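Local coordinates for inositol 2-dehydrogenase/D-chiro-inositol 3-dehydrogenase (Lactobacillus casei, PDB 4MIO), which oxidises myo-inositol and D-chiro-inositol to their keto derivatives, 2-keto-myo-inositol and 1-keto-D-chiro-inositol, using NAD as the hydride acceptor, at residues G77-T82 with E96-T101; F92-K97 with V120-F125; T171-H176 with V226-T231. All blocks are in the same frame, centred on the assembly; numbering follows the deposited sequence.

Contact 1: G77-T82 with E96-T101; sequences GAHEAT and EKPLAT. With NAI (1,4-dihydronicotinamide adenine dinucleotide), chain E.
At the cofactor edge of the Rossmann fold, the start of helix 79-86 meets the Glu-Lys-Pro loop that follows strand 92-95, a segment characteristic of the Gfo/Idh/MocA family, with a cis peptide bond before Pro98. His79 makes the main contact. Its ND1 donates to Pro98 O at 2.8 Å, a nearly straight bond (160°) lying close to the ring plane and running almost along the axis of the carbonyl. With chi1 at -64°, CG sits anti to the carbonyl carbon and the imidazole reaches across to the loop, its CE1 3.4 Å from Lys97 O. On the far side of the ring, NE2 donates to Ser74 O. The loop carbonyl of Lys97 in turn accepts from the nicotinamide ribose, at 3.0 Å from NAI O3D. Farther along, Glu80 CB packs on Ala100 CB at 4.0 Å, and a water accepts from both Glu80 N and Thr101 N. A second water donates to Glu80 OE1 at 2.6 Å, while OE2 of the same carboxylate forms a salt bridge with Arg108. Gripped at both nitrogens, the His79 ring is held in its rotation, and its bond to Pro98 O is consistent with steadying the loop, whose preceding carbonyl, Lys97 O, accepts from both ribose hydroxyls.

Contact 2: F92-K97 with V120-F125; sequences FIFTEK and VIQVGF. With NAI (1,4-dihydronicotinamide adenine dinucleotide), chain E.
Parallel strands 92-95 and 121-123 close one edge of the NAD-binding Rossmann sheet, joined through helix 103-113 in a beta-alpha-beta crossover, and their C-terminal ends open onto the nicotinamide site. Backbone bonds alternate between the strands: Ile93 N to Val120 O, Gln122 N to Ile93 O, Thr95 N to Gln122 O, and Gly124 N to Thr95 O at 2.8 Å. On one face Ile93 and Ile121 lie side by side, as do Thr95 and Val123, whose CG2 methyls meet at 4.0 Å; helix 79-86 covers this face. On the other, Gln122 NE2 lies at the edge of the Phe94 ring, 3.8 Å from CE2, with ring and amide planes 56° apart. With CG anti to the backbone N (chi1 -175°), the Phe94 ring extends along the strands until CZ reaches Gly124 CA at 3.7 Å; Phe71 stacks on this ring. Beyond the strands, Glu96 OE1 accepts from the carboxamide N7N of NAI at 2.9 Å and OE2 from His17 NE2. With an alanine in place of Glu96, the carboxamide N-H and His17 would probably both lose this acceptor, and the carboxamide would be less firmly held against turning. Gly124 O offers N7N a second, weak acceptor at 3.3 Å. Gly124, without a side chain, lies close against Glu96. Alongside, Phe125 CE1 touches Lys97 CB at 3.8 Å.

Contact 3: T171-H176 with V226-T231; sequences TDTLIH and VLVHVT. With NAI (1,4-dihydronicotinamide adenine dinucleotide), chain E.
Apolar contact between methyl groups joins Leu174 and Thr173 to three valines, Val226, Val228 and Val230. One branch of Leu174 does its touching: CD1 sits 3.7 Å from Val226 CG1 and 3.8 Å from Val228 CG2, thus bridging two residues on the same side of the strand. The leucine side chain lies at about a right angle to that of Val228 but meets Val226 at a slant. Its chi1 of -174° swings CG away from the backbone N, and this carries CD1 over to the valines. Thr173 uses its methyl, with CG2 3.9 Å from Val228 CG1 and 4.1 Å from Val230 CG1.

This is helix-on-sheet packing in the C-terminal alpha/beta domain, where helix 168-185 lies against the mixed sheet containing strand 223-229. The short segments run roughly antiparallel, at 153°, with axes 9.6 Å apart. Val226 and Val228 face the helix, whereas Leu227 and His229, alternating with them, point away and pack on Ile243 and Gly244 of a second subunit.

The polar groups bond elsewhere. Because chi1 of Thr173 (-61°) puts CG2 anti to the backbone N, its methyl faces the valines while OG1 is hydrogen-bonded to Tyr164 OH. Asp210 receives the Val230 backbone N-H, and Asn157 ND2 donates to Val230 O.

Cofactor contact belongs to the other side of the helix. There the edge of the His176 ring approaches the nicotinamide carboxamide, with CE1 3.5 Å from NAI O7N.

Contacts 1 and 2, with centres about 10 Å apart, share Glu96 and Lys97 and lie in the Rossmann domain: helix 79-86 leads into strand 92-95, and helix 103-113 then leads to strand 121-123. Contact 3 comes later in the chain, in the C-terminal alpha/beta domain, with its centre about 19 Å from that of contact 1 and 21 Å from that of contact 2. Lys97 bridges the domains, its NZ making a long, weak ion pair with Asp172 and its CD packing on Ile175, where Phe125 also rests. All three contacts touch NAI, so the nicotinamide end of the cofactor lies where the two domains meet.

Contact 1: G77-T82 with E96-T101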
# COMPACT_ATOMS: atom_id res chain seq x y z
N GLY A 77 -27.30 14.29 -28.59
CA GLY A 77 -27.73 15.33 -29.48
C GLY A 77 -29.21 15.66 -29.36
O GLY A 77 -29.63 16.65 -29.88
N ALA A 78 -29.93 14.83 -28.65
CA ALA A 78 -31.36 15.00 -28.46
C ALA A 78 -31.75 15.65 -27.13
O ALA A 78 -32.90 15.88 -26.90
CB ALA A 78 -32.06 13.70 -28.60
N HIS A 79 -30.77 15.95 -26.29
CA HIS A 79 -31.07 16.50 -24.97
C HIS A 79 -31.56 17.93 -25.03
O HIS A 79 -32.49 18.24 -24.36
CB HIS A 79 -29.85 16.38 -24.05
CG HIS A 79 -29.43 14.97 -23.75
ND1 HIS A 79 -28.38 14.68 -22.91
CD2 HIS A 79 -29.91 13.78 -24.16
CE1 HIS A 79 -28.26 13.38 -22.82
NE2 HIS A 79 -29.16 12.81 -23.58
N GLU A 80 -30.90 18.76 -25.82
CA GLU A 80 -31.16 20.18 -25.85
C GLU A 80 -32.64 20.45 -26.10
O GLU A 80 -33.26 21.10 -25.33
CB GLU A 80 -30.32 20.91 -26.93
CG GLU A 80 -30.53 22.39 -26.93
CD GLU A 80 -30.07 23.05 -28.22
OE1 GLU A 80 -29.14 22.54 -28.85
OE2 GLU A 80 -30.60 24.10 -28.57
N ALA A 81 -33.15 19.89 -27.18
CA ALA A 81 -34.54 20.08 -27.58
C ALA A 81 -35.49 19.60 -26.52
O ALA A 81 -36.41 20.29 -26.20
CB ALA A 81 -34.83 19.42 -28.89
N THR A 82 -35.22 18.43 -25.98
CA THR A 82 -36.08 17.85 -24.95
C THR A 82 -36.03 18.67 -23.65
O THR A 82 -37.06 18.88 -23.04
CB THR A 82 -35.75 16.38 -24.68
OG1 THR A 82 -36.03 15.62 -25.82
CG2 THR A 82 -36.58 15.84 -23.54
N GLU A 96 -29.03 13.32 -18.37
CA GLU A 96 -27.71 12.79 -18.51
C GLU A 96 -26.83 13.79 -19.21
O GLU A 96 -27.31 14.64 -19.90
CB GLU A 96 -27.72 11.43 -19.22
CG GLU A 96 -27.80 10.23 -18.31
CD GLU A 96 -26.70 10.19 -17.26
OE1 GLU A 96 -25.69 10.87 -17.47
OE2 GLU A 96 -26.85 9.50 -16.29
N LYS A 97 -25.52 13.68 -19.01
CA LYS A 97 -24.57 14.42 -19.82
C LYS A 97 -24.72 13.97 -21.28
O LYS A 97 -25.10 12.88 -21.54
CB LYS A 97 -23.14 14.20 -19.33
CG LYS A 97 -22.80 12.80 -19.08
CD LYS A 97 -21.61 12.28 -19.81
CE LYS A 97 -21.79 12.30 -21.28
NZ LYS A 97 -21.18 11.19 -21.99
N PRO A 98 -24.45 14.89 -22.22
CA PRO A 98 -24.19 16.30 -22.02
C PRO A 98 -25.51 17.11 -21.85
O PRO A 98 -26.52 16.60 -22.17
CB PRO A 98 -23.55 16.68 -23.33
CG PRO A 98 -24.12 15.82 -24.25
CD PRO A 98 -24.38 14.55 -23.63
N LEU A 99 -25.42 18.32 -21.38
CA LEU A 99 -26.59 19.17 -21.35
C LEU A 99 -27.06 19.43 -22.78
O LEU A 99 -28.21 19.35 -23.09
CB LEU A 99 -26.28 20.48 -20.68
CG LEU A 99 -27.38 21.53 -20.59
CD1 LEU A 99 -28.51 20.98 -19.78
CD2 LEU A 99 -26.87 22.80 -20.05
N ALA A 100 -26.08 19.69 -23.62
CA ALA A 100 -26.29 19.86 -25.04
C ALA A 100 -24.97 19.50 -25.73
O ALA A 100 -23.95 19.51 -25.13
CB ALA A 100 -26.64 21.26 -25.33
N THR A 101 -25.05 19.20 -27.02
CA THR A 101 -23.87 18.85 -27.79
C THR A 101 -23.15 20.04 -28.37
O THR A 101 -22.08 19.90 -28.93
CB THR A 101 -24.16 17.83 -28.85
OG1 THR A 101 -25.20 18.31 -29.70
CG2 THR A 101 -24.54 16.52 -28.26
PA NAI E . -28.41 4.21 -26.05
O1A NAI E . -28.24 4.46 -27.45
O2A NAI E . -28.36 2.91 -25.54
O5B NAI E . -29.84 4.70 -25.64
C5B NAI E . -30.42 5.86 -26.07
C4B NAI E . -31.94 5.67 -26.24
O4B NAI E . -32.55 6.88 -26.58
C3B NAI E . -32.29 4.78 -27.42
O3B NAI E . -33.17 3.81 -27.01
C2B NAI E . -32.89 5.71 -28.44
O2B NAI E . -33.80 5.06 -29.29
C1B NAI E . -33.55 6.71 -27.58
N9A NAI E . -33.69 8.01 -28.20
C8A NAI E . -32.86 8.60 -29.01
N7A NAI E . -33.28 9.82 -29.30
C5A NAI E . -34.42 10.00 -28.68
C6A NAI E . -35.42 11.06 -28.56
N6A NAI E . -35.33 12.22 -29.17
N1A NAI E . -36.44 10.83 -27.76
C2A NAI E . -36.60 9.71 -27.14
N3A NAI E . -35.76 8.71 -27.21
C4A NAI E . -34.67 8.82 -27.95
O3 NAI E . -27.39 5.23 -25.36
PN NAI E . -27.05 5.34 -23.79
O1N NAI E . -25.75 4.74 -23.52
O2N NAI E . -28.10 4.78 -23.00
O5D NAI E . -26.81 6.81 -23.51
C5D NAI E . -27.88 7.68 -23.30
C4D NAI E . -27.39 8.97 -22.70
O4D NAI E . -26.78 8.67 -21.47
C3D NAI E . -26.31 9.61 -23.52
O3D NAI E . -26.47 10.99 -23.41
C2D NAI E . -25.04 9.17 -22.82
O2D NAI E . -24.10 10.16 -23.03
C1D NAI E . -25.49 9.22 -21.39
N1N NAI E . -24.62 8.40 -20.54
C2N NAI E . -24.02 8.89 -19.48
C3N NAI E . -23.18 8.15 -18.69
C7N NAI E . -22.49 8.75 -17.48
O7N NAI E . -21.52 8.20 -17.05
N7N NAI E . -22.97 9.85 -16.97
C4N NAI E . -22.97 6.70 -18.96
C5N NAI E . -23.71 6.30 -20.12
C6N NAI E . -24.50 7.16 -20.82
O HOH W 1 -28.21 18.29 -27.26
O HOH W 2 -27.17 20.92 -28.75

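Contact 2: F92-K97 with V120-F125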
# COMPACT_ATOMS: atom_id res chain seq x y z
N PHE A 92 -39.36 18.88 -12.60
CA PHE A 92 -37.95 18.79 -12.35
C PHE A 92 -37.31 17.95 -13.49
O PHE A 92 -37.94 17.09 -14.04
CB PHE A 92 -37.71 18.15 -10.97
CG PHE A 92 -38.03 19.05 -9.81
CD1 PHE A 92 -37.11 19.89 -9.29
CD2 PHE A 92 -39.25 18.99 -9.21
CE1 PHE A 92 -37.41 20.69 -8.22
CE2 PHE A 92 -39.53 19.75 -8.15
CZ PHE A 92 -38.61 20.62 -7.68
N ILE A 93 -36.06 18.24 -13.78
CA ILE A 93 -35.39 17.65 -14.91
C ILE A 93 -34.00 17.09 -14.51
O ILE A 93 -33.16 17.82 -14.07
CB ILE A 93 -35.20 18.70 -15.98
CG1 ILE A 93 -36.54 19.28 -16.40
CG2 ILE A 93 -34.45 18.11 -17.17
CD1 ILE A 93 -36.44 20.52 -17.16
N PHE A 94 -33.84 15.80 -14.69
CA PHE A 94 -32.54 15.15 -14.61
C PHE A 94 -32.14 14.75 -16.03
O PHE A 94 -32.74 13.92 -16.63
CB PHE A 94 -32.57 13.91 -13.72
CG PHE A 94 -31.20 13.26 -13.51
CD1 PHE A 94 -30.68 12.39 -14.43
CD2 PHE A 94 -30.44 13.56 -12.41
CE1 PHE A 94 -29.47 11.84 -14.26
CE2 PHE A 94 -29.20 12.99 -12.25
CZ PHE A 94 -28.73 12.13 -13.16
N THR A 95 -31.13 15.41 -16.55
CA THR A 95 -30.59 15.05 -17.84
C THR A 95 -29.22 14.41 -17.69
O THR A 95 -28.40 14.91 -16.98
CB THR A 95 -30.51 16.23 -18.81
OG1 THR A 95 -30.07 15.80 -20.08
CG2 THR A 95 -29.63 17.31 -18.30
N GLU A 96 -29.03 13.32 -18.37
CA GLU A 96 -27.71 12.79 -18.51
C GLU A 96 -26.83 13.79 -19.21
O GLU A 96 -27.31 14.64 -19.90
CB GLU A 96 -27.72 11.43 -19.22
CG GLU A 96 -27.80 10.23 -18.31
CD GLU A 96 -26.70 10.19 -17.26
OE1 GLU A 96 -25.69 10.87 -17.47
OE2 GLU A 96 -26.85 9.50 -16.29
N LYS A 97 -25.52 13.68 -19.01
CA LYS A 97 -24.57 14.42 -19.82
C LYS A 97 -24.72 13.97 -21.28
O LYS A 97 -25.10 12.88 -21.54
CB LYS A 97 -23.14 14.20 -19.33
CG LYS A 97 -22.80 12.80 -19.08
CD LYS A 97 -21.61 12.28 -19.81
CE LYS A 97 -21.79 12.30 -21.28
NZ LYS A 97 -21.18 11.19 -21.99
N VAL A 120 -34.49 23.82 -11.79
CA VAL A 120 -35.07 22.52 -11.91
C VAL A 120 -34.18 21.44 -12.56
O VAL A 120 -34.51 20.31 -12.53
CB VAL A 120 -36.42 22.55 -12.66
CG1 VAL A 120 -37.47 23.25 -11.81
CG2 VAL A 120 -36.28 23.25 -13.96
N ILE A 121 -33.07 21.87 -13.14
CA ILE A 121 -32.23 20.93 -13.89
C ILE A 121 -31.01 20.43 -13.09
O ILE A 121 -30.30 21.21 -12.51
CB ILE A 121 -31.70 21.57 -15.18
CG1 ILE A 121 -32.85 21.90 -16.14
CG2 ILE A 121 -30.70 20.62 -15.87
CD1 ILE A 121 -32.46 22.83 -17.23
N GLN A 122 -30.84 19.12 -13.10
CA GLN A 122 -29.60 18.48 -12.66
C GLN A 122 -29.01 17.72 -13.84
O GLN A 122 -29.72 17.09 -14.56
CB GLN A 122 -29.87 17.52 -11.50
CG GLN A 122 -28.61 16.82 -10.95
CD GLN A 122 -28.82 16.17 -9.61
OE1 GLN A 122 -29.65 16.56 -8.86
NE2 GLN A 122 -28.03 15.19 -9.33
N VAL A 123 -27.70 17.85 -14.02
CA VAL A 123 -26.99 17.14 -15.08
C VAL A 123 -26.21 15.95 -14.49
O VAL A 123 -25.64 16.08 -13.46
CB VAL A 123 -26.06 18.07 -15.84
CG1 VAL A 123 -25.42 17.37 -17.00
CG2 VAL A 123 -26.83 19.29 -16.32
N GLY A 124 -26.23 14.84 -15.18
CA GLY A 124 -25.66 13.61 -14.66
C GLY A 124 -24.14 13.42 -14.59
O GLY A 124 -23.64 12.39 -14.94
N PHE A 125 -23.46 14.42 -14.08
CA PHE A 125 -22.03 14.29 -13.81
C PHE A 125 -21.81 13.58 -12.46
O PHE A 125 -21.68 14.21 -11.45
CB PHE A 125 -21.32 15.65 -13.84
CG PHE A 125 -21.24 16.28 -15.22
CD1 PHE A 125 -20.59 15.66 -16.24
CD2 PHE A 125 -21.81 17.50 -15.45
CE1 PHE A 125 -20.51 16.25 -17.49
CE2 PHE A 125 -21.73 18.08 -16.71
CZ PHE A 125 -21.10 17.45 -17.71
PA NAI E . -28.41 4.21 -26.05
O1A NAI E . -28.24 4.46 -27.45
O2A NAI E . -28.36 2.91 -25.54
O5B NAI E . -29.84 4.70 -25.64
C5B NAI E . -30.42 5.86 -26.07
C4B NAI E . -31.94 5.67 -26.24
O4B NAI E . -32.55 6.88 -26.58
C3B NAI E . -32.29 4.78 -27.42
O3B NAI E . -33.17 3.81 -27.01
C2B NAI E . -32.89 5.71 -28.44
O2B NAI E . -33.80 5.06 -29.29
C1B NAI E . -33.55 6.71 -27.58
N9A NAI E . -33.69 8.01 -28.20
C8A NAI E . -32.86 8.60 -29.01
N7A NAI E . -33.28 9.82 -29.30
C5A NAI E . -34.42 10.00 -28.68
C6A NAI E . -35.42 11.06 -28.56
N6A NAI E . -35.33 12.22 -29.17
N1A NAI E . -36.44 10.83 -27.76
C2A NAI E . -36.60 9.71 -27.14
N3A NAI E . -35.76 8.71 -27.21
C4A NAI E . -34.67 8.82 -27.95
O3 NAI E . -27.39 5.23 -25.36
PN NAI E . -27.05 5.34 -23.79
O1N NAI E . -25.75 4.74 -23.52
O2N NAI E . -28.10 4.78 -23.00
O5D NAI E . -26.81 6.81 -23.51
C5D NAI E . -27.88 7.68 -23.30
C4D NAI E . -27.39 8.97 -22.70
O4D NAI E . -26.78 8.67 -21.47
C3D NAI E . -26.31 9.61 -23.52
O3D NAI E . -26.47 10.99 -23.41
C2D NAI E . -25.04 9.17 -22.82
O2D NAI E . -24.10 10.16 -23.03
C1D NAI E . -25.49 9.22 -21.39
N1N NAI E . -24.62 8.40 -20.54
C2N NAI E . -24.02 8.89 -19.48
C3N NAI E . -23.18 8.15 -18.69
C7N NAI E . -22.49 8.75 -17.48
O7N NAI E . -21.52 8.20 -17.05
N7N NAI E . -22.97 9.85 -16.97
C4N NAI E . -22.97 6.70 -18.96
C5N NAI E . -23.71 6.30 -20.12
C6N NAI E . -24.50 7.16 -20.82

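Contact 3: T171-H176 with V226-T231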
# COMPACT_ATOMS: atom_id res chain seq x y z
N THR A 171 -15.82 14.02 -25.41
CA THR A 171 -17.21 14.14 -25.04
C THR A 171 -17.76 13.02 -24.14
O THR A 171 -18.71 13.23 -23.42
CB THR A 171 -18.11 14.30 -26.30
OG1 THR A 171 -17.99 13.17 -27.13
CG2 THR A 171 -17.76 15.49 -27.06
N ASP A 172 -17.17 11.85 -24.19
CA ASP A 172 -17.65 10.74 -23.43
C ASP A 172 -16.70 10.40 -22.24
O ASP A 172 -17.12 9.85 -21.27
CB ASP A 172 -17.84 9.51 -24.29
CG ASP A 172 -19.04 9.63 -25.25
OD1 ASP A 172 -19.64 10.70 -25.30
OD2 ASP A 172 -19.36 8.66 -25.92
N THR A 173 -15.45 10.76 -22.39
CA THR A 173 -14.44 10.31 -21.48
C THR A 173 -13.88 11.47 -20.64
O THR A 173 -14.15 11.55 -19.49
CB THR A 173 -13.36 9.49 -22.26
OG1 THR A 173 -13.96 8.35 -22.85
CG2 THR A 173 -12.26 9.02 -21.34
N LEU A 174 -13.12 12.36 -21.26
CA LEU A 174 -12.53 13.50 -20.56
C LEU A 174 -13.59 14.41 -19.93
O LEU A 174 -13.32 15.12 -19.03
CB LEU A 174 -11.62 14.33 -21.50
CG LEU A 174 -10.83 15.47 -20.88
CD1 LEU A 174 -9.81 14.97 -19.88
CD2 LEU A 174 -10.19 16.29 -21.93
N ILE A 175 -14.80 14.33 -20.46
CA ILE A 175 -15.88 15.18 -19.99
C ILE A 175 -16.06 15.07 -18.48
O ILE A 175 -16.41 16.01 -17.83
CB ILE A 175 -17.20 14.90 -20.74
CG1 ILE A 175 -18.19 16.06 -20.56
CG2 ILE A 175 -17.78 13.58 -20.32
CD1 ILE A 175 -17.78 17.28 -21.21
N HIS A 176 -15.78 13.90 -17.95
CA HIS A 176 -15.91 13.69 -16.54
C HIS A 176 -14.88 14.50 -15.71
O HIS A 176 -15.20 15.09 -14.74
CB HIS A 176 -15.83 12.19 -16.23
CG HIS A 176 -17.01 11.43 -16.73
ND1 HIS A 176 -18.24 11.49 -16.13
CD2 HIS A 176 -17.16 10.63 -17.80
CE1 HIS A 176 -19.08 10.75 -16.80
NE2 HIS A 176 -18.45 10.21 -17.81
N VAL A 226 -4.16 15.73 -17.42
CA VAL A 226 -4.94 14.51 -17.48
C VAL A 226 -4.42 13.60 -18.59
O VAL A 226 -4.23 14.04 -19.66
CB VAL A 226 -6.42 14.76 -17.76
CG1 VAL A 226 -7.22 13.49 -17.62
CG2 VAL A 226 -6.98 15.82 -16.87
N LEU A 227 -4.17 12.35 -18.23
CA LEU A 227 -3.89 11.31 -19.21
C LEU A 227 -5.17 10.56 -19.51
O LEU A 227 -5.80 10.02 -18.64
CB LEU A 227 -2.87 10.32 -18.65
CG LEU A 227 -2.69 8.98 -19.36
CD1 LEU A 227 -2.08 9.20 -20.69
CD2 LEU A 227 -1.85 8.08 -18.54
N VAL A 228 -5.56 10.56 -20.78
CA VAL A 228 -6.69 9.81 -21.25
C VAL A 228 -6.15 8.63 -22.08
O VAL A 228 -5.44 8.85 -23.00
CB VAL A 228 -7.64 10.69 -22.13
CG1 VAL A 228 -8.74 9.89 -22.74
CG2 VAL A 228 -8.22 11.79 -21.33
N HIS A 229 -6.46 7.44 -21.65
CA HIS A 229 -5.93 6.24 -22.28
C HIS A 229 -7.01 5.18 -22.32
O HIS A 229 -7.25 4.54 -21.37
CB HIS A 229 -4.73 5.73 -21.49
CG HIS A 229 -3.94 4.68 -22.20
ND1 HIS A 229 -2.97 3.94 -21.58
CD2 HIS A 229 -3.99 4.24 -23.46
CE1 HIS A 229 -2.46 3.09 -22.44
NE2 HIS A 229 -3.05 3.27 -23.59
N VAL A 230 -7.63 5.03 -23.49
CA VAL A 230 -8.85 4.25 -23.62
C VAL A 230 -8.69 2.84 -24.22
O VAL A 230 -9.62 2.10 -24.25
CB VAL A 230 -9.95 5.02 -24.37
CG1 VAL A 230 -10.28 6.31 -23.65
CG2 VAL A 230 -9.57 5.26 -25.76
N THR A 231 -7.48 2.52 -24.65
CA THR A 231 -7.13 1.19 -25.11
C THR A 231 -6.02 0.58 -24.23
O THR A 231 -5.20 -0.13 -24.69
CB THR A 231 -6.69 1.17 -26.59
OG1 THR A 231 -5.49 1.92 -26.75
CG2 THR A 231 -7.74 1.76 -27.48
PA NAI E . -28.41 4.21 -26.05
O1A NAI E . -28.24 4.46 -27.45
O2A NAI E . -28.36 2.91 -25.54
O5B NAI E . -29.84 4.70 -25.64
C5B NAI E . -30.42 5.86 -26.07
C4B NAI E . -31.94 5.67 -26.24
O4B NAI E . -32.55 6.88 -26.58
C3B NAI E . -32.29 4.78 -27.42
O3B NAI E . -33.17 3.81 -27.01
C2B NAI E . -32.89 5.71 -28.44
O2B NAI E . -33.80 5.06 -29.29
C1B NAI E . -33.55 6.71 -27.58
N9A NAI E . -33.69 8.01 -28.20
C8A NAI E . -32.86 8.60 -29.01
N7A NAI E . -33.28 9.82 -29.30
C5A NAI E . -34.42 10.00 -28.68
C6A NAI E . -35.42 11.06 -28.56
N6A NAI E . -35.33 12.22 -29.17
N1A NAI E . -36.44 10.83 -27.76
C2A NAI E . -36.60 9.71 -27.14
N3A NAI E . -35.76 8.71 -27.21
C4A NAI E . -34.67 8.82 -27.95
O3 NAI E . -27.39 5.23 -25.36
PN NAI E . -27.05 5.34 -23.79
O1N NAI E . -25.75 4.74 -23.52
O2N NAI E . -28.10 4.78 -23.00
O5D NAI E . -26.81 6.81 -23.51
C5D NAI E . -27.88 7.68 -23.30
C4D NAI E . -27.39 8.97 -22.70
O4D NAI E . -26.78 8.67 -21.47
C3D NAI E . -26.31 9.61 -23.52
O3D NAI E . -26.47 10.99 -23.41
C2D NAI E . -25.04 9.17 -22.82
O2D NAI E . -24.10 10.16 -23.03
C1D NAI E . -25.49 9.22 -21.39
N1N NAI E . -24.62 8.40 -20.54
C2N NAI E . -24.02 8.89 -19.48
C3N NAI E . -23.18 8.15 -18.69
C7N NAI E . -22.49 8.75 -17.48
O7N NAI E . -21.52 8.20 -17.05
N7N NAI E . -22.97 9.85 -16.97
C4N NAI E . -22.97 6.70 -18.96
C5N NAI E . -23.71 6.30 -20.12
C6N NAI E . -24.50 7.16 -20.82